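Local coordinates for xylanase and alpha-amylase inhibitor protein (Scadoxus multiflorus, PDB 3MU7) that probably inhibits xylanase and alpha-amylase and has the TIM-barrel fold of glycosyl hydrolase family 18, at residues Met229-Val234 / Ser262-Lys267; Val213-Pro218 / Thr246-Ile251; Asn36-Gly41 / Tyr81-Arg86. One frame throughout, in Å; residues are numbered along the deposited sequence.

Interaction 1 (Met229-Val234 / Ser262-Lys267); sequences MPPTKV and SQFSNK
Pro231 and Phe264, each at the first turn of a helix, bring the two backbones closest, their CA atoms 6.2 Å apart. Pro230 occupies the N-cap position of helix 231-242 and accepts at its O from Val234 N; Gln263 does the same for helix 264-269, where Lys267 N donates to Gln263 O. Ser262 OG, accepting from Phe264 N, forms an ST turn at the junction with the preceding helix 256-262. The Phe264 CG lies anti to the backbone N (chi1 -166°), and the ring reaches across to helix 231-242. Pro231 CB sits over the centre of one face, 3.8 Å from the ring centroid, a CH-pi contact, while Pro231 CD meets Phe264 CE1 at 3.5 Å. In the ring plane, Met229 O approaches the edge, 3.2 Å from Phe264 CE1. Val234 CG2 arrives near the same rim at Phe264 CZ, 4.1 Å away, the two side chains roughly perpendicular. The extended Lys267 lays its CD against Pro231 CG at 3.9 Å. No hydrogen bond crosses between the segments; with Pro231 CB on the ring face and Met229 O at its edge, the contact probably coheres by dispersion, with a small electrostatic contribution from the rim.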
loop_
_atom_site.group_PDB
_atom_site.type_symbol
_atom_site.label_atom_id
_atom_site.label_comp_id
_atom_site.label_asym_id
_atom_site.label_seq_id
_atom_site.Cartn_x
_atom_site.Cartn_y
_atom_site.Cartn_z
ATOM N N MET A 229 -18.150 2.511 1.694
ATOM C CA MET A 229 -18.863 3.484 0.927
ATOM C C MET A 229 -19.087 2.947 -0.467
ATOM O O MET A 229 -18.199 2.618 -1.162
ATOM C CB MET A 229 -18.017 4.770 0.867
ATOM C CG MET A 229 -18.748 5.952 0.229
ATOM S SD MET A 229 -17.754 7.471 0.421
ATOM C CE MET A 229 -18.973 8.757 -0.053
ATOM N N PRO A 230 -20.354 2.827 -0.845
ATOM C CA PRO A 230 -20.690 2.255 -2.134
ATOM C C PRO A 230 -20.037 2.984 -3.325
ATOM O O PRO A 230 -19.881 4.164 -3.262
ATOM C CB PRO A 230 -22.247 2.458 -2.173
ATOM C CG PRO A 230 -22.609 2.412 -0.961
ATOM C CD PRO A 230 -21.571 2.998 -0.054
ATOM N N PRO A 231 -19.698 2.291 -4.376
ATOM C CA PRO A 231 -18.928 2.899 -5.414
ATOM C C PRO A 231 -19.677 4.060 -6.110
ATOM O O PRO A 231 -19.083 5.067 -6.513
ATOM C CB PRO A 231 -18.633 1.783 -6.365
ATOM C CG PRO A 231 -19.590 0.764 -6.031
ATOM C CD PRO A 231 -19.896 0.834 -4.642
ATOM N N THR A 232 -21.018 3.963 -6.205
ATOM C CA THR A 232 -21.750 5.106 -6.798
ATOM C C THR A 232 -21.658 6.331 -5.895
ATOM O O THR A 232 -21.662 7.446 -6.430
ATOM C CB THR A 232 -23.243 4.773 -6.998
ATOM O OG1 THR A 232 -23.358 3.676 -7.922
ATOM C CG2 THR A 232 -23.775 5.952 -7.635
ATOM N N LYS A 233 -21.593 6.185 -4.592
ATOM C CA LYS A 233 -21.447 7.268 -3.695
ATOM C C LYS A 233 -20.023 7.867 -3.793
ATOM O O LYS A 233 -19.835 9.050 -3.695
ATOM C CB LYS A 233 -21.782 6.913 -2.289
ATOM C CG LYS A 233 -23.246 6.606 -2.066
ATOM C CD LYS A 233 -23.612 6.385 -0.607
ATOM C CE LYS A 233 -25.050 6.105 -0.409
ATOM N NZ LYS A 233 -25.422 5.915 1.022
ATOM N N VAL A 234 -18.995 6.991 -3.905
ATOM C CA VAL A 234 -17.651 7.550 -4.063
ATOM C C VAL A 234 -17.583 8.409 -5.352
ATOM O O VAL A 234 -17.080 9.523 -5.297
ATOM C CB VAL A 234 -16.626 6.371 -4.157
ATOM C CG1 VAL A 234 -15.215 6.950 -4.439
ATOM C CG2 VAL A 234 -16.566 5.545 -2.853
ATOM N N SER A 262 -16.938 -8.268 -5.080
ATOM C CA SER A 262 -17.860 -7.143 -5.144
ATOM C C SER A 262 -17.895 -6.428 -6.482
ATOM O O SER A 262 -18.861 -5.733 -6.778
ATOM C CB SER A 262 -17.479 -6.131 -4.078
ATOM O OG SER A 262 -16.285 -5.470 -4.462
ATOM N N GLN A 263 -16.869 -6.568 -7.276
ATOM C CA GLN A 263 -16.646 -5.811 -8.501
ATOM C C GLN A 263 -16.673 -4.295 -8.316
ATOM O O GLN A 263 -17.037 -3.587 -9.187
ATOM C CB GLN A 263 -17.615 -6.274 -9.617
ATOM C CG GLN A 263 -17.381 -7.700 -9.976
ATOM C CD GLN A 263 -18.076 -8.087 -11.257
ATOM O OE1 GLN A 263 -17.897 -7.513 -12.291
ATOM N NE2 GLN A 263 -18.840 -9.074 -11.167
ATOM N N PHE A 264 -16.244 -3.856 -7.125
ATOM C CA PHE A 264 -16.175 -2.436 -6.774
ATOM C C PHE A 264 -15.388 -1.631 -7.804
ATOM O O PHE A 264 -15.879 -0.614 -8.309
ATOM C CB PHE A 264 -15.542 -2.288 -5.388
ATOM C CG PHE A 264 -15.706 -0.922 -4.768
ATOM C CD1 PHE A 264 -16.648 -0.713 -3.771
ATOM C CD2 PHE A 264 -14.888 0.139 -5.140
ATOM C CE1 PHE A 264 -16.786 0.529 -3.173
ATOM C CE2 PHE A 264 -15.026 1.385 -4.547
ATOM C CZ PHE A 264 -15.981 1.576 -3.565
ATOM N N SER A 265 -14.177 -2.079 -8.135
ATOM C CA SER A 265 -13.367 -1.343 -9.109
ATOM C C SER A 265 -13.990 -1.352 -10.511
ATOM O O SER A 265 -13.911 -0.353 -11.217
ATOM C CB SER A 265 -11.915 -1.825 -9.151
ATOM O OG SER A 265 -11.848 -3.188 -9.502
ATOM N N ASN A 266 -14.604 -2.467 -10.913
ATOM C CA ASN A 266 -15.362 -2.492 -12.174
ATOM C C ASN A 266 -16.421 -1.386 -12.195
ATOM O O ASN A 266 -16.545 -0.659 -13.183
ATOM C CB ASN A 266 -16.011 -3.860 -12.424
ATOM C CG ASN A 266 -15.044 -4.875 -13.017
ATOM O OD1 ASN A 266 -13.980 -4.523 -13.527
ATOM N ND2 ASN A 266 -15.425 -6.148 -12.965
ATOM N N LYS A 267 -17.148 -1.238 -11.088
ATOM C CA LYS A 267 -18.201 -0.224 -10.967
ATOM C C LYS A 267 -17.648 1.200 -10.950
ATOM O O LYS A 267 -18.225 2.102 -11.567
ATOM C CB LYS A 267 -19.059 -0.481 -9.726
ATOM C CG LYS A 267 -19.863 -1.770 -9.798
ATOM C CD LYS A 267 -20.584 -2.041 -8.491
ATOM C CE LYS A 267 -21.190 -3.430 -8.475
ATOM N NZ LYS A 267 -21.758 -3.752 -7.138
#

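Interaction 2 (Val213-Pro218 / Thr246-Ile251); sequences VFLGFP and TKFGGI
Val213 N donates to Lys247 O, just ahead of strand 248-254, over 2.7 Å, and so begins the parallel pairing of that strand with strand 213-218. Val213 O then accepts from Gly249 N at 2.8 Å, and Leu215 N donates to Gly250 O. The tight part is the Phe214 ring against the two glycines: Gly249 CA lies 3.9 Å from the ring centroid in a CH-pi contact, and Gly249 C and Gly250 N lie over the same face, toward its rim. The side-chain-free backbone of Gly249 and Gly250 thus lies directly against one face of the ring. Among the side chains turned to the other face of the sheet, Leu215 CD1 still meets the edge of the Phe248 ring closely, 3.7 Å from CE1. Looser are two other pairs: Phe217 CE1 reaches Ile251 CG2 only at 4.3 Å, and toward the partly exposed end the extended Lys247 passes Val213 with CD 4.2 Å from CG2, its NZ bonding to Ala208 O and Ser205 O. Helix 195-207 packs Trp201 on Val213, Leu215 and Phe248; helix 231-242, the crossover between the paired strands, covers Leu215 and Ile251; strand 176-180 bonds to the other edge of strand 213-218.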
loop_
_atom_site.group_PDB
_atom_site.type_symbol
_atom_site.label_atom_id
_atom_site.label_comp_id
_atom_site.label_asym_id
_atom_site.label_seq_id
_atom_site.Cartn_x
_atom_site.Cartn_y
_atom_site.Cartn_z
ATOM N N VAL A 213 -1.867 11.795 -3.165
ATOM C CA VAL A 213 -2.672 11.245 -2.086
ATOM C C VAL A 213 -3.829 10.472 -2.714
ATOM O O VAL A 213 -4.607 11.012 -3.516
ATOM C CB VAL A 213 -3.201 12.342 -1.122
ATOM C CG1 VAL A 213 -3.960 11.708 0.044
ATOM C CG2 VAL A 213 -2.068 13.225 -0.598
ATOM N N PHE A 214 -3.917 9.198 -2.359
ATOM C CA PHE A 214 -4.995 8.326 -2.793
ATOM C C PHE A 214 -5.973 8.129 -1.636
ATOM O O PHE A 214 -5.557 8.062 -0.470
ATOM C CB PHE A 214 -4.444 6.947 -3.169
ATOM C CG PHE A 214 -3.635 6.904 -4.448
ATOM C CD1 PHE A 214 -2.368 7.480 -4.525
ATOM C CD2 PHE A 214 -4.119 6.208 -5.553
ATOM C CE1 PHE A 214 -1.623 7.395 -5.698
ATOM C CE2 PHE A 214 -3.373 6.115 -6.725
ATOM C CZ PHE A 214 -2.128 6.710 -6.800
ATOM N N LEU A 215 -7.260 8.001 -1.953
ATOM C CA LEU A 215 -8.259 7.677 -0.935
ATOM C C LEU A 215 -8.452 6.174 -0.859
ATOM O O LEU A 215 -8.836 5.549 -1.846
ATOM C CB LEU A 215 -9.600 8.358 -1.212
ATOM C CG LEU A 215 -9.611 9.885 -1.234
ATOM C CD1 LEU A 215 -9.542 10.401 -2.664
ATOM C CD2 LEU A 215 -10.861 10.392 -0.543
ATOM N N GLY A 216 -8.163 5.604 0.302
ATOM C CA GLY A 216 -8.342 4.173 0.542
ATOM C C GLY A 216 -9.731 3.851 1.043
ATOM O O GLY A 216 -10.195 4.431 2.034
ATOM N N PHE A 217 -10.375 2.906 0.365
ATOM C CA PHE A 217 -11.724 2.461 0.707
ATOM C C PHE A 217 -11.806 0.940 0.781
ATOM O O PHE A 217 -11.075 0.249 0.074
ATOM C CB PHE A 217 -12.730 2.923 -0.345
ATOM C CG PHE A 217 -12.979 4.393 -0.341
ATOM C CD1 PHE A 217 -12.482 5.194 -1.352
ATOM C CD2 PHE A 217 -13.725 4.986 0.673
ATOM C CE1 PHE A 217 -12.713 6.579 -1.350
ATOM C CE2 PHE A 217 -13.961 6.367 0.681
ATOM C CZ PHE A 217 -13.454 7.156 -0.334
ATOM N N PRO A 218 -12.733 0.404 1.601
ATOM C CA PRO A 218 -12.990 -1.039 1.568
ATOM C C PRO A 218 -13.733 -1.427 0.297
ATOM O O PRO A 218 -14.606 -0.693 -0.165
ATOM C CB PRO A 218 -13.892 -1.277 2.787
ATOM C CG PRO A 218 -13.880 -0.009 3.576
ATOM C CD PRO A 218 -13.544 1.090 2.623
ATOM N N THR A 246 -4.540 19.144 -6.665
ATOM C CA THR A 246 -3.368 18.842 -7.481
ATOM C C THR A 246 -2.664 17.564 -7.012
ATOM O O THR A 246 -1.866 16.981 -7.745
ATOM C CB THR A 246 -2.360 20.014 -7.476
ATOM O OG1 THR A 246 -1.969 20.302 -6.129
ATOM C CG2 THR A 246 -2.979 21.264 -8.103
ATOM N N LYS A 247 -2.975 17.133 -5.790
ATOM C CA LYS A 247 -2.389 15.926 -5.218
ATOM C C LYS A 247 -3.243 14.676 -5.405
ATOM O O LYS A 247 -2.835 13.602 -4.986
ATOM C CB LYS A 247 -2.127 16.113 -3.723
ATOM C CG LYS A 247 -0.983 17.033 -3.372
ATOM C CD LYS A 247 -0.747 16.969 -1.877
ATOM C CE LYS A 247 0.101 18.115 -1.394
ATOM N NZ LYS A 247 -0.159 18.324 0.047
ATOM N N PHE A 248 -4.427 14.794 -6.002
ATOM C CA PHE A 248 -5.311 13.635 -6.124
ATOM C C PHE A 248 -4.653 12.538 -6.953
ATOM O O PHE A 248 -4.360 12.729 -8.128
ATOM C CB PHE A 248 -6.640 14.036 -6.758
ATOM C CG PHE A 248 -7.560 12.877 -7.021
ATOM C CD1 PHE A 248 -8.109 12.159 -5.971
ATOM C CD2 PHE A 248 -7.881 12.510 -8.323
ATOM C CE1 PHE A 248 -8.969 11.093 -6.208
ATOM C CE2 PHE A 248 -8.737 11.440 -8.572
ATOM C CZ PHE A 248 -9.283 10.731 -7.510
ATOM N N GLY A 249 -4.410 11.386 -6.330
ATOM C CA GLY A 249 -3.746 10.284 -7.018
ATOM C C GLY A 249 -4.703 9.262 -7.599
ATOM O O GLY A 249 -4.397 8.610 -8.599
ATOM N N GLY A 250 -5.870 9.126 -6.979
ATOM C CA GLY A 250 -6.815 8.069 -7.315
ATOM C C GLY A 250 -7.333 7.435 -6.039
ATOM O O GLY A 250 -7.403 8.093 -4.990
ATOM N N ILE A 251 -7.716 6.163 -6.124
ATOM C CA ILE A 251 -8.162 5.430 -4.942
ATOM C C ILE A 251 -7.315 4.191 -4.696
ATOM O O ILE A 251 -6.666 3.669 -5.601
ATOM C CB ILE A 251 -9.666 5.044 -4.986
ATOM C CG1 ILE A 251 -9.952 4.061 -6.125
ATOM C CG2 ILE A 251 -10.552 6.296 -5.046
ATOM C CD1 ILE A 251 -11.353 3.461 -6.100
#

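Interaction 3 (Asn36-Gly41 / Tyr81-Arg86). With PEG (di(hydroxyethyl)ether), chain D; PEG (di(hydroxyethyl)ether), chain C.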
loop_
_atom_site.group_PDB
_atom_site.type_symbol
_atom_site.label_atom_id
_atom_site.label_comp_id
_atom_site.label_asym_id
_atom_site.label_seq_id
_atom_site.Cartn_x
_atom_site.Cartn_y
_atom_site.Cartn_z
ATOM N N ASN A 36 5.381 -9.043 7.585
ATOM C CA ASN A 36 4.768 -8.688 8.859
ATOM C C ASN A 36 5.604 -9.042 10.084
ATOM O O ASN A 36 5.150 -8.859 11.217
ATOM C CB ASN A 36 3.388 -9.338 8.973
ATOM C CG ASN A 36 3.471 -10.807 9.309
ATOM O OD1 ASN A 36 4.436 -11.488 8.956
ATOM N ND2 ASN A 36 2.459 -11.307 10.018
ATOM N N THR A 37 6.810 -9.545 9.843
ATOM C CA THR A 37 7.705 -9.973 10.907
ATOM C C THR A 37 9.082 -9.403 10.637
ATOM O O THR A 37 9.682 -9.678 9.598
ATOM C CB THR A 37 7.788 -11.508 10.957
ATOM O OG1 THR A 37 6.471 -12.048 11.091
ATOM C CG2 THR A 37 8.642 -11.973 12.129
ATOM N N PHE A 38 9.555 -8.583 11.570
ATOM C CA PHE A 38 10.909 -8.042 11.552
ATOM C C PHE A 38 11.176 -7.299 12.845
ATOM O O PHE A 38 10.253 -6.988 13.583
ATOM C CB PHE A 38 11.161 -7.116 10.341
ATOM C CG PHE A 38 10.174 -5.981 10.198
ATOM C CD1 PHE A 38 10.284 -4.824 10.970
ATOM C CD2 PHE A 38 9.154 -6.059 9.261
ATOM C CE1 PHE A 38 9.377 -3.766 10.813
ATOM C CE2 PHE A 38 8.252 -5.006 9.096
ATOM C CZ PHE A 38 8.363 -3.862 9.871
ATOM N N GLY A 39 12.452 -7.019 13.095
ATOM C CA GLY A 39 12.867 -6.228 14.241
ATOM C C GLY A 39 12.927 -7.013 15.529
ATOM O O GLY A 39 12.355 -8.102 15.642
ATOM N N GLY A 40 13.635 -6.444 16.502
ATOM C CA GLY A 40 13.730 -7.017 17.844
ATOM C C GLY A 40 14.169 -8.469 17.854
ATOM O O GLY A 40 13.498 -9.328 18.435
ATOM N N GLY A 41 15.281 -8.743 17.182
ATOM C CA GLY A 41 15.879 -10.075 17.193
ATOM C C GLY A 41 15.204 -11.120 16.326
ATOM O O GLY A 41 15.683 -12.248 16.238
ATOM N N TYR A 81 5.979 -7.112 14.251
ATOM C CA TYR A 81 6.965 -6.258 13.634
ATOM C C TYR A 81 7.201 -5.045 14.501
ATOM O O TYR A 81 6.271 -4.504 15.103
ATOM C CB TYR A 81 6.570 -5.873 12.203
ATOM C CG TYR A 81 5.296 -5.074 12.043
ATOM C CD1 TYR A 81 5.310 -3.679 12.125
ATOM C CD2 TYR A 81 4.088 -5.708 11.764
ATOM C CE1 TYR A 81 4.150 -2.939 11.951
ATOM C CE2 TYR A 81 2.916 -4.979 11.591
ATOM C CZ TYR A 81 2.954 -3.589 11.684
ATOM O OH TYR A 81 1.806 -2.852 11.498
ATOM N N SER A 82 8.460 -4.643 14.578
ATOM C CA SER A 82 8.847 -3.451 15.307
ATOM C C SER A 82 10.177 -3.002 14.756
ATOM O O SER A 82 10.861 -3.752 14.065
ATOM C CB SER A 82 8.959 -3.733 16.807
ATOM O OG SER A 82 9.984 -4.663 17.067
ATOM N N LEU A 83 10.538 -1.768 15.068
ATOM C CA LEU A 83 11.728 -1.185 14.518
ATOM C C LEU A 83 12.276 -0.184 15.514
ATOM O O LEU A 83 12.436 1.000 15.213
ATOM C CB LEU A 83 11.390 -0.523 13.182
ATOM C CG LEU A 83 12.575 -0.512 12.229
ATOM C CD1 LEU A 83 12.774 -1.865 11.570
ATOM C CD2 LEU A 83 12.390 0.581 11.201
ATOM N N ASP A 84 12.571 -0.682 16.707
ATOM C CA ASP A 84 12.987 0.161 17.826
ATOM C C ASP A 84 14.441 0.648 17.767
ATOM O O ASP A 84 14.723 1.751 18.236
ATOM C CB ASP A 84 12.706 -0.537 19.164
ATOM C CG ASP A 84 11.219 -0.739 19.427
ATOM O OD1 ASP A 84 10.412 0.155 19.090
ATOM O OD2 ASP A 84 10.857 -1.794 19.987
ATOM N N SER A 85 15.363 -0.151 17.221
ATOM C CA SER A 85 16.779 0.261 17.185
ATOM C C SER A 85 17.216 0.765 15.813
ATOM O O SER A 85 16.628 0.405 14.792
ATOM C CB SER A 85 17.715 -0.864 17.645
ATOM O OG SER A 85 17.953 -1.808 16.610
ATOM N N ARG A 86 18.262 1.583 15.793
ATOM C CA ARG A 86 18.843 2.047 14.538
ATOM C C ARG A 86 19.343 0.877 13.708
ATOM O O ARG A 86 19.179 0.862 12.488
ATOM C CB ARG A 86 19.976 3.039 14.791
ATOM C CG ARG A 86 19.508 4.381 15.330
ATOM C CD ARG A 86 20.669 5.354 15.521
ATOM N NE ARG A 86 21.432 5.561 14.290
ATOM C CZ ARG A 86 21.176 6.506 13.388
ATOM N NH1 ARG A 86 20.169 7.351 13.559
ATOM N NH2 ARG A 86 21.932 6.602 12.304
HETATM C C1 PEG D . 21.393 0.887 18.213
HETATM O O1 PEG D . 21.180 0.126 17.016
HETATM C C2 PEG D . 20.779 2.283 18.071
HETATM O O2 PEG D . 19.365 2.310 18.343
HETATM C C1 PEG C . 18.355 9.365 11.251
HETATM O O1 PEG C . 19.336 9.943 12.025
HETATM C C2 PEG C . 17.100 10.143 11.404
HETATM O O2 PEG C . 16.340 9.264 12.084
HETATM O O HOH W 1 9.381 -7.143 16.435
#
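Phe38 and Tyr81 both hold CG between the backbone N and the carbonyl carbon (chi1 55° and 62°), and the two side chains lie side by side, pointing the same way. Tyr81 CB rests over the centre of the Phe38 ring, 3.6 Å from its centroid, as a CH-pi contact; the two rings meet obliquely, their planes 36° apart. Asn36 O lies at the edge of the Tyr81 ring, in plane, 3.4 Å from CD2, and Leu83 CD1 leans on Phe38 CD1. The backbones are joined by a single bridge, Ser82 N donating to Phe38 O at 3.1 Å. Phe38 O also receives a CA-H...O contact from Tyr81 CA and a hydrogen bond from a water, which in turn pairs with Ser82 OG at 2.6 Å. Next along, Gly39 CA approaches Ser82 O at 3.2 Å in a CA-H...O contact. Tyr81 OH bonds to Gly76 O and Glu126 N, its ring stacks on His127, and Tyr133 of helix 133-144 touches Phe38, Tyr81 and Leu83. Arg86 N and NH1 bind two diethylene glycols, probably from the crystallisation liquor. Asn36 and Thr37, both facing Ala45, make a classic beta bulge in the weakly bonded part of the strand around 36-37, and the contact joins two loops that follow barrel strands in this TIM-barrel fold.

Overall arrangement
Interactions 2 and 3 reach one curled sheet, and interaction 1 lies on helix 231-242 and helix 264-269, which pack around it, all within the TIM barrel of glycosyl hydrolase family 18. Along the chain interaction 3 closes first; interactions 2 and 1 then alternate their segments, because helix 231-242 links the two strands of interaction 2 and its first turn serves interaction 1. Those two have centres 14 Å apart and touch directly, Val234 CG1 lying 4.0 Å from Phe217 CE1, so strand pairing and helix packing form one continuous region. Interaction 3 lies across the chain's centre, its nearest atoms about 17 Å from interaction 2 and about 23 Å from interaction 1, so it marks a separate part of the same fold.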